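PDB 1QB7: adenine phosphoribosyltransferase from Leishmania donovani, which probably catalyses the salvage of adenine, joining it to 5-phospho-alpha-D-ribose 1-diphosphate to give AMP and diphosphate. Local coordinates for residues 102-113 with 125-133. Residues are numbered along the deposited sequence; the frame is centred on the assembly and turned at random.
Sequences KADKNAGLLIRS and PEVMTIRYG
Ile111 and Ile130 face each other as a hydrogen-bonded pair in a two-stranded antiparallel hairpin. Ile111 N donates to Ile130 O at 2.9 Å, and Ile130 N returns a longer bond to Ile111 O. At one end Tyr132 N reaches Leu109 O at 2.6 Å. At the other, Ser113 binds Met128 twice: its N donates to Met128 O, and its OG accepts from Met128 N at 2.9 Å. With OG set between its own backbone N and carbonyl carbon (chi1 65°), Ser113 can reach back to Met128 N; OG also hydrogen-bonds Ser156 OG.

Thr129 packs its side chain between strand 110-112 and the loop of residues 102-109. Its CB sits 3.2 Å from Ile111 O, beside the CA-H...O contact that Thr129 CA makes with the same oxygen. CG2 packs against CB of Ala103 and CB of Arg112. OG1 accepts from Asn106 ND2 at 3.2 Å, with the hydroxyl 19° out of the amide plane, and is bonded to Arg101 O as well.

Lys102 NZ bends to Glu126 OE1, a 3.1 Å salt bridge. Glu126 also touches Thr153, a magnesium ligand.

The strands are probably the stem of the flexible loop that closes over the active site in type I phosphoribosyltransferases. Arg131 forms a salt bridge with Glu49 of the second subunit. Ile111 and Ile130 turn to Leu160 of helix 152-163. Leu110, Ile111 and Arg112 pair in parallel with a strand of the second subunit, so the hairpin's sheet continues across the dimer interface.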
# COMPACT_ATOMS: atom_id res chain seq x y z
N LYS A 102 -3.11 11.59 2.50
CA LYS A 102 -3.84 12.73 3.03
C LYS A 102 -3.10 13.13 4.31
O LYS A 102 -2.43 12.30 4.92
CB LYS A 102 -5.29 12.35 3.35
CG LYS A 102 -6.18 12.23 2.13
CD LYS A 102 -7.64 12.07 2.51
CE LYS A 102 -8.51 11.86 1.27
NZ LYS A 102 -8.37 12.98 0.29
N ALA A 103 -3.20 14.40 4.69
CA ALA A 103 -2.51 14.91 5.87
C ALA A 103 -2.76 14.10 7.14
O ALA A 103 -1.83 13.85 7.90
CB ALA A 103 -2.87 16.38 6.10
N ASP A 104 -3.99 13.64 7.33
CA ASP A 104 -4.33 12.87 8.53
C ASP A 104 -3.81 11.43 8.56
O ASP A 104 -4.16 10.66 9.46
CB ASP A 104 -5.84 12.92 8.80
CG ASP A 104 -6.67 12.23 7.72
OD1 ASP A 104 -6.11 11.67 6.76
OD2 ASP A 104 -7.91 12.25 7.85
N LYS A 105 -2.97 11.08 7.58
CA LYS A 105 -2.37 9.75 7.50
C LYS A 105 -0.84 9.83 7.47
O LYS A 105 -0.17 8.82 7.69
CB LYS A 105 -2.86 9.01 6.24
CG LYS A 105 -4.32 8.62 6.26
CD LYS A 105 -4.63 7.70 7.41
CE LYS A 105 -6.13 7.46 7.53
NZ LYS A 105 -6.68 6.87 6.27
N ASN A 106 -0.30 11.02 7.20
CA ASN A 106 1.14 11.23 7.11
C ASN A 106 1.80 11.85 8.36
O ASN A 106 1.20 12.70 9.03
CB ASN A 106 1.47 12.10 5.88
CG ASN A 106 2.05 11.29 4.73
OD1 ASN A 106 2.34 10.10 4.87
ND2 ASN A 106 2.23 11.94 3.58
N ALA A 107 3.05 11.46 8.62
CA ALA A 107 3.82 11.96 9.76
C ALA A 107 4.90 12.99 9.38
O ALA A 107 5.38 13.02 8.25
CB ALA A 107 4.46 10.78 10.51
N GLY A 108 5.27 13.83 10.36
CA GLY A 108 6.28 14.86 10.16
C GLY A 108 5.72 16.17 9.63
O GLY A 108 4.50 16.37 9.60
N LEU A 109 6.60 17.11 9.29
CA LEU A 109 6.16 18.37 8.70
C LEU A 109 5.77 17.99 7.29
O LEU A 109 6.54 17.33 6.59
CB LEU A 109 7.30 19.39 8.65
CG LEU A 109 7.81 19.92 9.98
CD1 LEU A 109 8.85 20.98 9.69
CD2 LEU A 109 6.66 20.48 10.78
N LEU A 110 4.59 18.39 6.86
CA LEU A 110 4.12 18.03 5.53
C LEU A 110 3.96 19.19 4.57
O LEU A 110 3.92 20.35 4.98
CB LEU A 110 2.76 17.33 5.63
CG LEU A 110 2.52 16.24 6.67
CD1 LEU A 110 1.07 15.80 6.57
CD2 LEU A 110 3.48 15.07 6.47
N ILE A 111 3.89 18.86 3.29
CA ILE A 111 3.66 19.82 2.22
C ILE A 111 2.34 19.33 1.62
O ILE A 111 2.23 18.16 1.29
CB ILE A 111 4.74 19.75 1.10
CG1 ILE A 111 6.14 19.93 1.68
CG2 ILE A 111 4.45 20.81 0.03
CD1 ILE A 111 7.25 19.80 0.66
N ARG A 112 1.34 20.21 1.51
CA ARG A 112 0.06 19.81 0.94
C ARG A 112 -0.14 20.34 -0.48
O ARG A 112 0.35 21.42 -0.82
CB ARG A 112 -1.11 20.24 1.83
CG ARG A 112 -1.35 21.74 1.87
CD ARG A 112 -2.68 22.06 2.54
NE ARG A 112 -2.97 23.50 2.55
CZ ARG A 112 -2.67 24.31 3.56
NH1 ARG A 112 -2.09 23.83 4.65
NH2 ARG A 112 -2.96 25.60 3.48
N SER A 113 -0.86 19.57 -1.30
CA SER A 113 -1.13 19.95 -2.68
C SER A 113 -2.25 20.99 -2.75
O SER A 113 -2.95 21.24 -1.77
CB SER A 113 -1.49 18.73 -3.52
OG SER A 113 -2.70 18.14 -3.09
N PRO A 125 -12.12 17.26 -5.01
CA PRO A 125 -10.67 17.08 -5.11
C PRO A 125 -10.03 16.76 -3.76
O PRO A 125 -10.47 17.25 -2.72
CB PRO A 125 -10.20 18.43 -5.65
CG PRO A 125 -11.19 19.38 -5.07
CD PRO A 125 -12.49 18.66 -5.29
N GLU A 126 -8.99 15.94 -3.78
CA GLU A 126 -8.30 15.55 -2.56
C GLU A 126 -7.00 16.31 -2.34
O GLU A 126 -6.19 16.45 -3.25
CB GLU A 126 -7.96 14.06 -2.59
CG GLU A 126 -9.10 13.15 -3.01
CD GLU A 126 -8.66 11.71 -3.15
OE1 GLU A 126 -8.50 11.05 -2.10
OE2 GLU A 126 -8.46 11.24 -4.29
N VAL A 127 -6.83 16.84 -1.14
CA VAL A 127 -5.61 17.54 -0.80
C VAL A 127 -4.68 16.41 -0.34
O VAL A 127 -5.00 15.69 0.60
CB VAL A 127 -5.83 18.55 0.34
CG1 VAL A 127 -4.50 19.18 0.76
CG2 VAL A 127 -6.81 19.62 -0.09
N MET A 128 -3.57 16.22 -1.05
CA MET A 128 -2.60 15.18 -0.72
C MET A 128 -1.30 15.78 -0.21
O MET A 128 -1.00 16.95 -0.47
CB MET A 128 -2.36 14.28 -1.93
CG MET A 128 -3.62 13.55 -2.41
SD MET A 128 -4.24 12.34 -1.22
CE MET A 128 -3.11 11.00 -1.51
N THR A 129 -0.52 14.98 0.52
CA THR A 129 0.74 15.46 1.09
C THR A 129 1.91 14.47 1.00
O THR A 129 1.74 13.29 0.67
CB THR A 129 0.59 15.77 2.61
OG1 THR A 129 0.45 14.54 3.34
CG2 THR A 129 -0.61 16.65 2.88
N ILE A 130 3.09 14.99 1.30
CA ILE A 130 4.33 14.23 1.40
C ILE A 130 5.06 14.95 2.52
O ILE A 130 4.80 16.13 2.79
CB ILE A 130 5.24 14.27 0.12
CG1 ILE A 130 5.66 15.70 -0.22
CG2 ILE A 130 4.58 13.54 -1.05
CD1 ILE A 130 6.71 15.77 -1.29
N ARG A 131 5.93 14.24 3.23
CA ARG A 131 6.68 14.87 4.31
C ARG A 131 7.69 15.84 3.70
O ARG A 131 8.33 15.54 2.70
CB ARG A 131 7.40 13.81 5.15
CG ARG A 131 7.99 14.36 6.45
CD ARG A 131 8.91 13.37 7.15
NE ARG A 131 10.12 13.11 6.38
CZ ARG A 131 10.30 12.08 5.56
NH1 ARG A 131 9.34 11.17 5.39
NH2 ARG A 131 11.44 11.96 4.89
N TYR A 132 7.77 17.02 4.29
CA TYR A 132 8.70 18.05 3.85
C TYR A 132 10.12 17.49 3.89
O TYR A 132 10.56 17.01 4.93
CB TYR A 132 8.59 19.25 4.79
CG TYR A 132 9.46 20.42 4.42
CD1 TYR A 132 10.77 20.52 4.88
CD2 TYR A 132 8.96 21.46 3.63
CE1 TYR A 132 11.56 21.61 4.56
CE2 TYR A 132 9.74 22.56 3.31
CZ TYR A 132 11.04 22.63 3.78
OH TYR A 132 11.81 23.74 3.47
N GLY A 133 10.81 17.51 2.76
CA GLY A 133 12.17 17.02 2.72
C GLY A 133 12.34 15.56 2.32
O GLY A 133 13.47 15.07 2.27
O HOH W 1 -8.74 16.27 0.97
O HOH W 2 -4.67 16.34 3.17
O HOH W 3 6.81 10.92 6.72